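Local coordinates for protein PilX (Neisseria meningitidis, PDB 2OPE) that is a minor type IV pilin that modulates the virulence properties of type IV pili, probably through bacterial aggregation and adhesion, at residues A[98-103]-A[117-123]; A[72-78]-A[90-94]; A[42-46]-A[61-65]; A[8-12]-A[54-59]; A[4-9]-A[85-90]. All coordinates share one frame; numbering follows the deposited sequence.

Contact 1: A[98-103]-A[117-123]; sequences GYKCRD and DVGCEAF
E121 N donates to K100 O at 2.8 Å, and K100 N answers to E121 O at 2.9 Å, which makes K100 and E121 a hydrogen-bonded antiparallel pair between strands 98-101 and 120-122. Two further backbone bonds, F123 N to G98 O and R102 N to G119 O, extend the pairing at both ends. In the next non-hydrogen-bonded pair the sulfurs of C101 and C120 are covalently joined, SG to SG 2.1 Å, with the disulfide torsion at 99° and the two CA atoms 3.9 Å apart. Both SG atoms lie anti to their own carbonyl carbons, and this brings them together on the face that also carries Y99. The opposite face bears K100, whose chain bends only at its last torsion (-25°) and thereby lays the ammonium over the F123 ring. NZ is 3.3 Å from the ring centroid and CE 3.7 Å, so the cation-pi and CH-pi contacts share one face, while Y13 of helix 5-28 meets F123 edge-to-face. Beyond the strand, D103 is an N-cap and its OD2 is bonded to S106. A cystine enclosing the segment between the last strands is the signature of the D-region of type IV pilins.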
# COMPACT_ATOMS: atom_id res chain seq x y z
N GLY A 98 0.85 -2.84 -9.11
CA GLY A 98 0.20 -1.73 -8.44
C GLY A 98 -1.02 -1.17 -9.16
O GLY A 98 -1.18 -1.37 -10.37
N TYR A 99 -1.86 -0.46 -8.41
CA TYR A 99 -3.18 -0.06 -8.92
C TYR A 99 -3.58 1.32 -8.44
O TYR A 99 -3.31 1.69 -7.31
CB TYR A 99 -4.24 -1.09 -8.51
CG TYR A 99 -3.96 -2.47 -9.07
CD1 TYR A 99 -3.06 -3.34 -8.43
CD2 TYR A 99 -4.58 -2.92 -10.23
CE1 TYR A 99 -2.77 -4.58 -8.97
CE2 TYR A 99 -4.29 -4.16 -10.76
CZ TYR A 99 -3.41 -4.98 -10.12
OH TYR A 99 -3.17 -6.22 -10.64
N LYS A 100 -4.19 2.10 -9.31
CA LYS A 100 -4.80 3.38 -8.93
C LYS A 100 -6.30 3.16 -8.77
O LYS A 100 -6.96 2.67 -9.69
CB LYS A 100 -4.53 4.44 -9.99
CG LYS A 100 -3.04 5.07 -10.02
CD LYS A 100 -3.11 6.41 -10.74
CE LYS A 100 -1.76 7.05 -11.16
NZ LYS A 100 -0.76 6.51 -10.26
N CYS A 101 -6.84 3.52 -7.62
CA CYS A 101 -8.24 3.22 -7.31
C CYS A 101 -9.05 4.46 -7.16
O CYS A 101 -8.52 5.49 -6.73
CB CYS A 101 -8.37 2.41 -6.04
SG CYS A 101 -7.40 0.97 -6.08
N ARG A 102 -10.33 4.34 -7.51
CA ARG A 102 -11.24 5.49 -7.55
C ARG A 102 -11.81 5.78 -6.18
O ARG A 102 -12.29 6.88 -5.95
CB ARG A 102 -12.34 5.34 -8.61
CG ARG A 102 -11.84 5.37 -10.08
CD ARG A 102 -11.31 6.75 -10.56
NE ARG A 102 -12.35 7.78 -10.52
CZ ARG A 102 -12.19 9.07 -10.81
NH1 ARG A 102 -11.01 9.56 -11.19
NH2 ARG A 102 -13.22 9.89 -10.73
N ASP A 103 -11.68 4.82 -5.25
CA ASP A 103 -12.21 4.96 -3.86
C ASP A 103 -11.47 4.01 -2.94
O ASP A 103 -11.03 2.94 -3.39
CB ASP A 103 -13.67 4.60 -3.81
CG ASP A 103 -13.96 3.28 -4.51
OD1 ASP A 103 -14.16 3.32 -5.74
OD2 ASP A 103 -13.96 2.21 -3.86
N ASP A 117 -17.73 3.90 -12.13
CA ASP A 117 -16.60 4.67 -11.60
C ASP A 117 -16.11 4.16 -10.25
O ASP A 117 -15.66 4.92 -9.41
CB ASP A 117 -16.92 6.17 -11.63
CG ASP A 117 -16.94 6.74 -13.10
OD1 ASP A 117 -15.90 6.67 -13.82
OD2 ASP A 117 -17.99 7.26 -13.53
N VAL A 118 -16.16 2.83 -10.07
CA VAL A 118 -15.75 2.14 -8.85
C VAL A 118 -14.67 1.17 -9.27
O VAL A 118 -14.77 0.59 -10.38
CB VAL A 118 -16.95 1.30 -8.24
CG1 VAL A 118 -16.50 0.45 -7.05
CG2 VAL A 118 -18.16 2.19 -7.91
N GLY A 119 -13.65 0.97 -8.43
CA GLY A 119 -12.66 -0.07 -8.68
C GLY A 119 -11.30 0.55 -8.85
O GLY A 119 -11.09 1.69 -8.42
N CYS A 120 -10.39 -0.19 -9.49
CA CYS A 120 -8.98 0.23 -9.68
C CYS A 120 -8.52 -0.09 -11.09
O CYS A 120 -9.11 -0.97 -11.77
CB CYS A 120 -8.05 -0.49 -8.69
SG CYS A 120 -8.61 -0.46 -6.95
N GLU A 121 -7.46 0.60 -11.54
CA GLU A 121 -6.75 0.14 -12.73
C GLU A 121 -5.23 -0.06 -12.55
O GLU A 121 -4.58 0.73 -11.85
CB GLU A 121 -7.05 1.00 -13.96
CG GLU A 121 -7.51 2.35 -13.64
CD GLU A 121 -7.64 3.25 -14.85
OE1 GLU A 121 -7.76 4.47 -14.62
OE2 GLU A 121 -7.62 2.76 -16.01
N ALA A 122 -4.71 -1.11 -13.19
CA ALA A 122 -3.27 -1.42 -13.24
C ALA A 122 -2.49 -0.18 -13.58
O ALA A 122 -2.81 0.50 -14.56
CB ALA A 122 -3.00 -2.49 -14.27
N PHE A 123 -1.47 0.14 -12.78
CA PHE A 123 -0.62 1.28 -13.09
C PHE A 123 0.84 0.87 -13.23
O PHE A 123 1.66 1.28 -12.40
CB PHE A 123 -0.74 2.37 -12.04
CG PHE A 123 0.06 3.61 -12.34
CD1 PHE A 123 1.01 4.07 -11.45
CD2 PHE A 123 -0.14 4.32 -13.53
CE1 PHE A 123 1.77 5.22 -11.74
CE2 PHE A 123 0.59 5.47 -13.80
CZ PHE A 123 1.56 5.91 -12.91

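Contact 2: A[72-78]-A[90-94]; sequences RAYSLVG and VWMNS
S94 OG donates to R72 O at 2.6 Å, arriving in the carbonyl plane on a lone pair, and accepts a weak bond from Y74 N at 3.4 Å. One hydroxyl thus links the two segments where the pairing begins. Its torsion, 45°, sets OG between the backbone N and the carbonyl carbon of S94, turned to both partners. The backbone position of S94 separately lays CB over one face of the Y74 ring, 3.5 Å from the centroid and 17° off the normal. S94 N completes this end with a 2.9 Å bond to Y74 O.

Further along, M92 N bonds to L76 O at 2.8 Å, and G78 N to V90 O at 2.7 Å with V90 N returning to G78 O, so the antiparallel register is fixed by reciprocal pairing at the G78 end. On one face L76 CB meets M92 CG at 4.0 Å; on the other V77 CG2 touches W91 CB at 4.3 Å, and S75 CB lies obliquely by the indole.

The second shell steadies these groups. N20 of helix 5-28 binds both Y74 OH and N93 O, M16 packs against L76 and M92, and the W91 ring is stacked with Y99 and H110 while NE1 donates to L111 O. The chemistry implies a hairpin interior to the sheet: some backbone polar groups are bonded across it and others, at S75, V77 and W91, to the flanking strands, whereas the buried polar side chains of Y74 and W91 are satisfied from outside the pair.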
# COMPACT_ATOMS: atom_id res chain seq x y z
N ARG A 72 5.55 -13.01 2.93
CA ARG A 72 6.17 -12.44 1.74
C ARG A 72 5.14 -12.10 0.68
O ARG A 72 5.42 -11.27 -0.20
CB ARG A 72 7.23 -13.38 1.17
CG ARG A 72 8.45 -13.53 2.12
CD ARG A 72 9.52 -14.47 1.58
NE ARG A 72 10.75 -14.23 2.32
CZ ARG A 72 11.01 -14.79 3.47
NH1 ARG A 72 12.12 -14.51 4.12
NH2 ARG A 72 10.15 -15.64 3.99
N ALA A 73 3.97 -12.76 0.75
CA ALA A 73 2.79 -12.37 -0.03
C ALA A 73 1.98 -11.39 0.79
O ALA A 73 1.19 -11.80 1.65
CB ALA A 73 1.94 -13.54 -0.35
N TYR A 74 2.18 -10.10 0.57
CA TYR A 74 1.39 -9.08 1.25
C TYR A 74 0.99 -8.06 0.18
O TYR A 74 1.48 -8.09 -0.94
CB TYR A 74 2.16 -8.39 2.40
CG TYR A 74 3.43 -7.65 1.90
CD1 TYR A 74 3.33 -6.40 1.27
CD2 TYR A 74 4.70 -8.24 1.99
CE1 TYR A 74 4.43 -5.74 0.78
CE2 TYR A 74 5.83 -7.57 1.49
CZ TYR A 74 5.68 -6.30 0.87
OH TYR A 74 6.74 -5.62 0.31
N SER A 75 0.10 -7.15 0.55
CA SER A 75 -0.20 -6.00 -0.26
C SER A 75 -0.16 -4.73 0.60
O SER A 75 -0.32 -4.77 1.83
CB SER A 75 -1.55 -6.17 -0.89
OG SER A 75 -2.51 -6.33 0.10
N LEU A 76 0.08 -3.60 -0.05
CA LEU A 76 0.03 -2.33 0.60
C LEU A 76 -1.23 -1.62 0.14
O LEU A 76 -1.55 -1.61 -1.03
CB LEU A 76 1.25 -1.50 0.21
CG LEU A 76 2.63 -2.05 0.55
CD1 LEU A 76 3.75 -1.17 -0.11
CD2 LEU A 76 2.79 -2.12 2.05
N VAL A 77 -1.93 -1.02 1.09
CA VAL A 77 -3.12 -0.22 0.80
C VAL A 77 -2.83 1.27 1.14
O VAL A 77 -2.33 1.59 2.20
CB VAL A 77 -4.33 -0.80 1.60
CG1 VAL A 77 -5.54 0.04 1.49
CG2 VAL A 77 -4.63 -2.22 1.14
N GLY A 78 -3.10 2.19 0.22
CA GLY A 78 -2.86 3.60 0.53
C GLY A 78 -4.22 4.27 0.42
O GLY A 78 -4.85 4.23 -0.63
N VAL A 90 -4.73 3.81 -3.61
CA VAL A 90 -3.77 2.95 -4.30
C VAL A 90 -3.71 1.63 -3.52
O VAL A 90 -3.88 1.64 -2.28
CB VAL A 90 -2.39 3.63 -4.31
CG1 VAL A 90 -1.30 2.70 -4.74
CG2 VAL A 90 -2.42 4.88 -5.19
N TRP A 91 -3.50 0.50 -4.23
CA TRP A 91 -2.99 -0.69 -3.54
C TRP A 91 -1.91 -1.34 -4.39
O TRP A 91 -1.81 -1.08 -5.59
CB TRP A 91 -4.10 -1.69 -3.12
CG TRP A 91 -4.68 -2.50 -4.26
CD1 TRP A 91 -5.67 -2.11 -5.12
CD2 TRP A 91 -4.28 -3.83 -4.67
NE1 TRP A 91 -5.93 -3.11 -6.04
CE2 TRP A 91 -5.07 -4.16 -5.80
CE3 TRP A 91 -3.31 -4.74 -4.24
CZ2 TRP A 91 -4.92 -5.39 -6.48
CZ3 TRP A 91 -3.18 -5.94 -4.90
CH2 TRP A 91 -3.97 -6.25 -6.01
N MET A 92 -1.10 -2.19 -3.77
CA MET A 92 -0.11 -2.98 -4.52
C MET A 92 0.32 -4.29 -3.82
O MET A 92 0.17 -4.47 -2.59
CB MET A 92 1.10 -2.10 -4.96
CG MET A 92 1.88 -1.47 -3.78
SD MET A 92 3.23 -0.33 -4.16
CE MET A 92 2.47 0.98 -5.12
N ASN A 93 0.82 -5.20 -4.66
CA ASN A 93 1.47 -6.49 -4.38
C ASN A 93 2.89 -6.33 -3.84
O ASN A 93 3.57 -5.40 -4.27
CB ASN A 93 1.71 -7.22 -5.77
CG ASN A 93 0.61 -8.11 -6.09
OD1 ASN A 93 -0.09 -8.47 -5.15
ND2 ASN A 93 0.36 -8.44 -7.36
N SER A 94 3.36 -7.29 -3.04
CA SER A 94 4.81 -7.44 -2.83
C SER A 94 5.51 -7.87 -4.06
O SER A 94 6.73 -7.82 -4.09
CB SER A 94 5.15 -8.48 -1.77
OG SER A 94 4.39 -9.65 -1.96

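Contact 3: A[42-46]-A[61-65]; sequences LERFV and VSVHF
V46 and V63 make the central apolar contact, V46 CG2 resting 3.9 Å from V63 CB. The other branch of V46, CG1, reaches V61 CG1 at 4.0 Å and also lies by the CA of S62, so one valine spans three strand residues. V63 returns the approach through CG1: a torsion of 60° places this methyl between its backbone N and carbonyl carbon, 3.8 Å from E43 CA and close to L42 O, against the main chain of the helix.

Aromatic packing is the second kind. The F65 ring receives L42 at its edge, with CB in the ring plane and CD1 3.6 Å from F65 CE1. E43 approaches the ring obliquely, its OE2 3.5 Å from F65 CE2 and the carboxylate and ring planes 66° apart.

No hydrogen bond joins the two segments, and the polar interactions lie within or beyond them. E43 OE2 forms a salt bridge with K39, while S62 OG and H64 NE2, 2.6 Å apart, are bonded to each other within the strand. The 42-46 segment of helix 35-48 runs nearly antiparallel to 61-65 of edge strand 59-65, their directions 166° apart, and L42 also touches Y74 of the adjacent strand 74-80 and S23 of helix 5-28.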
# COMPACT_ATOMS: atom_id res chain seq x y z
N LEU A 42 7.30 -6.13 8.99
CA LEU A 42 6.62 -5.40 7.92
C LEU A 42 5.64 -4.38 8.48
O LEU A 42 5.61 -3.22 8.04
CB LEU A 42 5.86 -6.37 6.99
CG LEU A 42 6.79 -7.16 6.04
CD1 LEU A 42 6.07 -8.40 5.49
CD2 LEU A 42 7.35 -6.28 4.92
N GLU A 43 4.83 -4.82 9.45
CA GLU A 43 3.80 -4.01 10.11
C GLU A 43 4.38 -2.79 10.83
O GLU A 43 3.84 -1.70 10.74
CB GLU A 43 2.92 -4.90 11.04
CG GLU A 43 2.12 -5.99 10.27
CD GLU A 43 1.39 -6.98 11.18
OE1 GLU A 43 1.68 -7.05 12.39
OE2 GLU A 43 0.49 -7.69 10.68
N ARG A 44 5.47 -2.96 11.57
CA ARG A 44 6.12 -1.82 12.23
C ARG A 44 6.73 -0.88 11.22
O ARG A 44 6.62 0.32 11.37
CB ARG A 44 7.24 -2.30 13.15
CG ARG A 44 6.87 -2.23 14.59
CD ARG A 44 7.95 -2.83 15.44
NE ARG A 44 8.09 -4.24 15.14
CZ ARG A 44 7.58 -5.20 15.91
NH1 ARG A 44 7.76 -6.48 15.57
NH2 ARG A 44 6.91 -4.87 17.02
N PHE A 45 7.40 -1.42 10.22
CA PHE A 45 8.12 -0.59 9.28
C PHE A 45 7.12 0.27 8.51
O PHE A 45 7.23 1.48 8.47
CB PHE A 45 8.97 -1.38 8.28
CG PHE A 45 9.53 -0.50 7.20
CD1 PHE A 45 9.16 -0.68 5.85
CD2 PHE A 45 10.29 0.59 7.54
CE1 PHE A 45 9.65 0.17 4.87
CE2 PHE A 45 10.77 1.45 6.56
CZ PHE A 45 10.45 1.24 5.22
N VAL A 46 6.16 -0.39 7.88
CA VAL A 46 5.13 0.29 7.08
C VAL A 46 4.34 1.32 7.86
O VAL A 46 4.12 2.44 7.40
CB VAL A 46 4.15 -0.71 6.47
CG1 VAL A 46 2.92 0.04 5.83
CG2 VAL A 46 4.90 -1.65 5.45
N VAL A 61 -0.95 4.61 5.02
CA VAL A 61 -0.50 3.42 4.33
C VAL A 61 -0.43 2.22 5.30
O VAL A 61 0.06 2.33 6.43
CB VAL A 61 0.84 3.70 3.58
CG1 VAL A 61 1.42 2.45 2.99
CG2 VAL A 61 0.60 4.73 2.48
N SER A 62 -0.96 1.06 4.87
CA SER A 62 -0.94 -0.12 5.75
C SER A 62 -0.59 -1.34 4.91
O SER A 62 -0.75 -1.28 3.70
CB SER A 62 -2.29 -0.28 6.45
OG SER A 62 -3.34 -0.23 5.49
N VAL A 63 -0.14 -2.42 5.56
CA VAL A 63 0.31 -3.69 4.90
C VAL A 63 -0.64 -4.84 5.35
O VAL A 63 -1.13 -4.88 6.50
CB VAL A 63 1.84 -4.01 5.23
CG1 VAL A 63 2.04 -4.18 6.75
CG2 VAL A 63 2.33 -5.22 4.54
N HIS A 64 -0.95 -5.74 4.44
CA HIS A 64 -2.00 -6.72 4.70
C HIS A 64 -1.57 -8.09 4.24
O HIS A 64 -0.78 -8.22 3.33
CB HIS A 64 -3.31 -6.24 4.02
CG HIS A 64 -3.71 -4.85 4.44
ND1 HIS A 64 -4.59 -4.60 5.48
CD2 HIS A 64 -3.29 -3.62 4.01
CE1 HIS A 64 -4.72 -3.30 5.65
NE2 HIS A 64 -3.94 -2.68 4.77
N PHE A 65 -2.09 -9.11 4.89
CA PHE A 65 -1.65 -10.48 4.71
C PHE A 65 -2.86 -11.37 4.56
O PHE A 65 -3.82 -11.29 5.32
CB PHE A 65 -0.85 -10.94 5.95
CG PHE A 65 0.32 -10.07 6.25
CD1 PHE A 65 1.56 -10.32 5.65
CD2 PHE A 65 0.18 -8.96 7.09
CE1 PHE A 65 2.64 -9.49 5.87
CE2 PHE A 65 1.25 -8.13 7.33
CZ PHE A 65 2.49 -8.38 6.72

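Contact 4: A[8-12]-A[54-59]; sequences YQSQL and KIAEKY
The Y8 ring carries the aliphatic end of K58 on one face, CE lying 3.8 Å from the centroid in a CH-pi contact. K58 NZ is farther, 4.7 Å from the same centroid and 27° off the normal, which makes the cation-pi interaction an off-centre one. At the edge of this ring, near its plane, sit I55 CD1, 3.9 Å from Y8 CD1, and more distantly K54 CE. The second flat group, the Y59 ring, takes L12 CD2 over one face at 3.8 Å from its centroid, offset toward the rim, and L12 CD1 continues the contact to Y59 CB. Its hydroxyl end abuts the helix, Y59 OH lying 3.5 Å from Y8 CB.

Beside the rings, I55 sends its branches in separate directions. CD1 meets Q11 CB at 3.5 Å, and CG2, anti to the backbone N, faces L12 CD1 at 4.0 Å.

No hydrogen bond crosses this interface, so it is held by aliphatic and aromatic surfaces. The turn that presents K58 and Y59 is organised from within: I55 O accepts from both K58 N and Y59 N. The contact packs the short helix 53-56 and the start of strand 59-65 onto the N-terminal helix. It is typical of the type IV pilin fold, in which the region linking the N-terminal helix to the first strand of the sheet folds back along that helix.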
# COMPACT_ATOMS: atom_id res chain seq x y z
N TYR A 8 -1.81 14.06 -6.19
CA TYR A 8 -1.56 13.49 -4.86
C TYR A 8 -1.59 11.95 -4.87
O TYR A 8 -0.80 11.29 -4.20
CB TYR A 8 -2.51 14.07 -3.81
CG TYR A 8 -2.19 15.50 -3.39
CD1 TYR A 8 -0.95 15.83 -2.88
CD2 TYR A 8 -3.13 16.51 -3.49
CE1 TYR A 8 -0.64 17.13 -2.49
CE2 TYR A 8 -2.84 17.82 -3.12
CZ TYR A 8 -1.58 18.12 -2.60
OH TYR A 8 -1.27 19.43 -2.20
N GLN A 9 -2.52 11.38 -5.64
CA GLN A 9 -2.60 9.95 -5.80
C GLN A 9 -1.36 9.38 -6.53
O GLN A 9 -0.94 8.21 -6.28
CB GLN A 9 -3.86 9.62 -6.59
CG GLN A 9 -4.12 8.12 -6.71
CD GLN A 9 -4.97 7.76 -7.90
OE1 GLN A 9 -4.81 8.31 -8.99
NE2 GLN A 9 -5.88 6.80 -7.70
N SER A 10 -0.79 10.17 -7.44
CA SER A 10 0.46 9.78 -8.08
C SER A 10 1.60 9.74 -7.07
O SER A 10 2.31 8.74 -6.97
CB SER A 10 0.81 10.67 -9.27
OG SER A 10 -0.14 10.54 -10.31
N GLN A 11 1.79 10.80 -6.31
CA GLN A 11 2.89 10.79 -5.35
C GLN A 11 2.72 9.65 -4.35
O GLN A 11 3.69 9.03 -3.97
CB GLN A 11 3.03 12.13 -4.63
CG GLN A 11 3.07 13.31 -5.58
CD GLN A 11 3.29 14.63 -4.87
OE1 GLN A 11 4.01 14.70 -3.86
NE2 GLN A 11 2.68 15.68 -5.38
N LEU A 12 1.49 9.40 -3.90
CA LEU A 12 1.20 8.26 -3.01
C LEU A 12 1.63 6.97 -3.70
O LEU A 12 2.25 6.07 -3.09
CB LEU A 12 -0.30 8.20 -2.68
CG LEU A 12 -0.80 7.04 -1.83
CD1 LEU A 12 -0.16 7.10 -0.42
CD2 LEU A 12 -2.33 7.00 -1.75
N LYS A 54 3.83 16.47 2.61
CA LYS A 54 2.66 16.67 1.74
C LYS A 54 1.76 15.42 1.68
O LYS A 54 0.56 15.51 1.85
CB LYS A 54 3.09 17.14 0.33
CG LYS A 54 3.61 18.61 0.29
CD LYS A 54 4.19 19.07 -1.09
CE LYS A 54 3.11 19.58 -2.11
NZ LYS A 54 3.01 21.12 -2.38
N ILE A 55 2.34 14.24 1.51
CA ILE A 55 1.54 13.03 1.36
C ILE A 55 1.03 12.47 2.70
O ILE A 55 -0.13 12.06 2.82
CB ILE A 55 2.33 11.95 0.52
CG1 ILE A 55 2.87 12.58 -0.77
CG2 ILE A 55 1.48 10.72 0.19
CD1 ILE A 55 1.80 13.38 -1.55
N ALA A 56 1.90 12.45 3.70
CA ALA A 56 1.58 11.92 5.03
C ALA A 56 0.42 12.63 5.70
O ALA A 56 -0.30 12.03 6.50
CB ALA A 56 2.82 11.95 5.95
N GLU A 57 0.26 13.91 5.42
CA GLU A 57 -0.86 14.68 5.91
C GLU A 57 -2.20 14.13 5.43
O GLU A 57 -3.23 14.28 6.10
CB GLU A 57 -0.75 16.08 5.35
CG GLU A 57 -0.24 17.10 6.29
CD GLU A 57 -0.15 18.45 5.62
OE1 GLU A 57 0.35 19.41 6.27
OE2 GLU A 57 -0.55 18.55 4.43
N LYS A 58 -2.19 13.54 4.24
CA LYS A 58 -3.43 13.23 3.54
C LYS A 58 -3.81 11.76 3.47
O LYS A 58 -4.99 11.45 3.31
CB LYS A 58 -3.36 13.78 2.12
CG LYS A 58 -3.11 15.25 2.07
CD LYS A 58 -2.70 15.74 0.69
CE LYS A 58 -2.37 17.23 0.77
NZ LYS A 58 -3.55 18.07 1.26
N TYR A 59 -2.81 10.87 3.57
CA TYR A 59 -3.00 9.43 3.36
C TYR A 59 -2.48 8.58 4.49
O TYR A 59 -1.50 8.94 5.13
CB TYR A 59 -2.29 9.01 2.09
CG TYR A 59 -2.86 9.67 0.90
CD1 TYR A 59 -2.23 10.79 0.32
CD2 TYR A 59 -4.04 9.21 0.34
CE1 TYR A 59 -2.76 11.42 -0.79
CE2 TYR A 59 -4.56 9.83 -0.76
CZ TYR A 59 -3.92 10.94 -1.32
OH TYR A 59 -4.49 11.53 -2.42

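Contact 5: A[4-9]-A[85-90]; sequences FEKGYQ and GYTLSV
E5 OE2 accepts from two backbone N-H groups, T87 N at 2.8 Å and L88 N at 2.9 Å, and water 1 also donates to it. The two nitrogens approach from opposite faces of the carboxylate plane; T87 N comes on the syn side, L88 N nearly along the C-O axis, and the group is therefore pinned in rotation. With CG anti to the backbone N, at 179°, the extended E5 chain slides past Y86 and sets CG over the ring centre, 3.6 Å from the centroid. The carboxylate is stacked on this ring, its plane only 8° from the ring plane. Packing stays close at the ring's edge, where Y86 CE2 lies 3.6 Å from Y8 CD2, and inward, where Q9 NE2 donates to S89 O at 3.0 Å, its chain crossing L88 at about a right angle.

The outer side is looser and wet. E5 OE1 has no direct bond across the contact; water 2 donates to it and to G85 O, and accepts from T87 OG1. Near exposed K6 the touch is slight, K6 CG to L88 CD1 3.9 Å. The start of helix 5-28 is thus fastened to the loop entering strand 89-93, with Y59 of strand 59-65 against Y86 and helix 104-109 beside S89.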
# COMPACT_ATOMS: atom_id res chain seq x y z
N PHE A 4 -5.45 18.09 -9.16
CA PHE A 4 -4.65 18.16 -7.88
C PHE A 4 -4.70 16.88 -7.05
O PHE A 4 -3.68 16.37 -6.62
CB PHE A 4 -5.09 19.35 -7.01
CG PHE A 4 -4.32 20.65 -7.27
CD1 PHE A 4 -4.99 21.87 -7.40
CD2 PHE A 4 -2.94 20.65 -7.37
CE1 PHE A 4 -4.27 23.05 -7.62
CE2 PHE A 4 -2.23 21.81 -7.60
CZ PHE A 4 -2.88 23.00 -7.72
N GLU A 5 -5.90 16.36 -6.81
CA GLU A 5 -6.02 15.17 -6.02
C GLU A 5 -5.39 14.02 -6.78
O GLU A 5 -4.88 13.09 -6.16
CB GLU A 5 -7.48 14.84 -5.70
CG GLU A 5 -7.56 13.56 -4.90
CD GLU A 5 -8.98 13.04 -4.56
OE1 GLU A 5 -10.02 13.71 -4.84
OE2 GLU A 5 -9.03 11.95 -3.98
N LYS A 6 -5.43 14.10 -8.12
CA LYS A 6 -4.78 13.14 -9.03
C LYS A 6 -3.29 13.15 -8.90
O LYS A 6 -2.68 12.10 -8.91
CB LYS A 6 -5.13 13.40 -10.50
CG LYS A 6 -6.49 12.94 -10.92
CD LYS A 6 -6.77 13.24 -12.38
CE LYS A 6 -8.22 12.79 -12.75
NZ LYS A 6 -8.73 13.36 -14.06
N GLY A 7 -2.70 14.33 -8.84
CA GLY A 7 -1.28 14.47 -8.56
C GLY A 7 -0.96 13.84 -7.20
O GLY A 7 0.05 13.16 -7.05
N TYR A 8 -1.81 14.06 -6.19
CA TYR A 8 -1.56 13.49 -4.86
C TYR A 8 -1.59 11.95 -4.87
O TYR A 8 -0.80 11.29 -4.20
CB TYR A 8 -2.51 14.07 -3.81
CG TYR A 8 -2.19 15.50 -3.39
CD1 TYR A 8 -0.95 15.83 -2.88
CD2 TYR A 8 -3.13 16.51 -3.49
CE1 TYR A 8 -0.64 17.13 -2.49
CE2 TYR A 8 -2.84 17.82 -3.12
CZ TYR A 8 -1.58 18.12 -2.60
OH TYR A 8 -1.27 19.43 -2.20
N GLN A 9 -2.52 11.38 -5.64
CA GLN A 9 -2.60 9.95 -5.80
C GLN A 9 -1.36 9.38 -6.53
O GLN A 9 -0.94 8.21 -6.28
CB GLN A 9 -3.86 9.62 -6.59
CG GLN A 9 -4.12 8.12 -6.71
CD GLN A 9 -4.97 7.76 -7.90
OE1 GLN A 9 -4.81 8.31 -8.99
NE2 GLN A 9 -5.88 6.80 -7.70
N GLY A 85 -12.41 14.54 2.34
CA GLY A 85 -12.95 14.81 1.02
C GLY A 85 -12.17 14.12 -0.09
O GLY A 85 -12.59 14.10 -1.24
N TYR A 86 -11.04 13.52 0.23
CA TYR A 86 -10.28 12.81 -0.80
C TYR A 86 -10.80 11.38 -0.90
O TYR A 86 -11.24 10.78 0.11
CB TYR A 86 -8.77 12.89 -0.51
CG TYR A 86 -8.05 14.13 -1.10
CD1 TYR A 86 -8.73 15.28 -1.45
CD2 TYR A 86 -6.68 14.11 -1.31
CE1 TYR A 86 -8.05 16.39 -2.00
CE2 TYR A 86 -6.00 15.16 -1.86
CZ TYR A 86 -6.66 16.30 -2.20
OH TYR A 86 -5.90 17.34 -2.75
N THR A 87 -10.76 10.84 -2.11
CA THR A 87 -11.24 9.48 -2.42
C THR A 87 -10.20 8.55 -3.11
O THR A 87 -10.14 7.33 -2.82
CB THR A 87 -12.48 9.53 -3.34
OG1 THR A 87 -12.18 10.35 -4.46
CG2 THR A 87 -13.74 10.08 -2.60
N LEU A 88 -9.42 9.11 -4.03
CA LEU A 88 -8.51 8.33 -4.84
C LEU A 88 -7.59 7.58 -3.90
O LEU A 88 -7.10 8.15 -2.92
CB LEU A 88 -7.68 9.22 -5.79
CG LEU A 88 -8.42 10.03 -6.88
CD1 LEU A 88 -7.49 10.80 -7.79
CD2 LEU A 88 -9.39 9.16 -7.68
N SER A 89 -7.32 6.32 -4.24
CA SER A 89 -6.50 5.47 -3.40
C SER A 89 -5.53 4.66 -4.26
O SER A 89 -5.50 4.82 -5.48
CB SER A 89 -7.39 4.58 -2.54
OG SER A 89 -8.34 5.39 -1.83
N VAL A 90 -4.73 3.81 -3.61
CA VAL A 90 -3.77 2.95 -4.30
C VAL A 90 -3.71 1.63 -3.52
O VAL A 90 -3.88 1.64 -2.28
CB VAL A 90 -2.39 3.63 -4.31
CG1 VAL A 90 -1.30 2.70 -4.74
CG2 VAL A 90 -2.42 4.88 -5.19
O HOH W 1 -7.00 11.00 -2.84
O HOH W 2 -12.60 12.87 -3.73

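How the contacts relate
Contacts 1 and 2 pair strands of one sheet, contact 3 lays a helix on its edge strand, and contacts 4 and 5 fasten the start of helix 5-28; no ligand or catalytic site lies among them. Contacts 3, 2 and 1 follow one another across the sheet: 2 and 3 are joined by S75 O with H64 N and V77 N with S62 O, both 2.9 Å, and 1 and 2 by Y99 N with W91 O, also 2.9 Å. Contacts 1 and 3 do not touch, their centres being about 20 Å apart. Contacts 4 and 5 share Y8 and Q9 and have centres about 7 Å apart. From there Q9 reaches contact 1, its OE1 being 3.1 Å from K100 CD, while V90 belongs to both contacts 2 and 5.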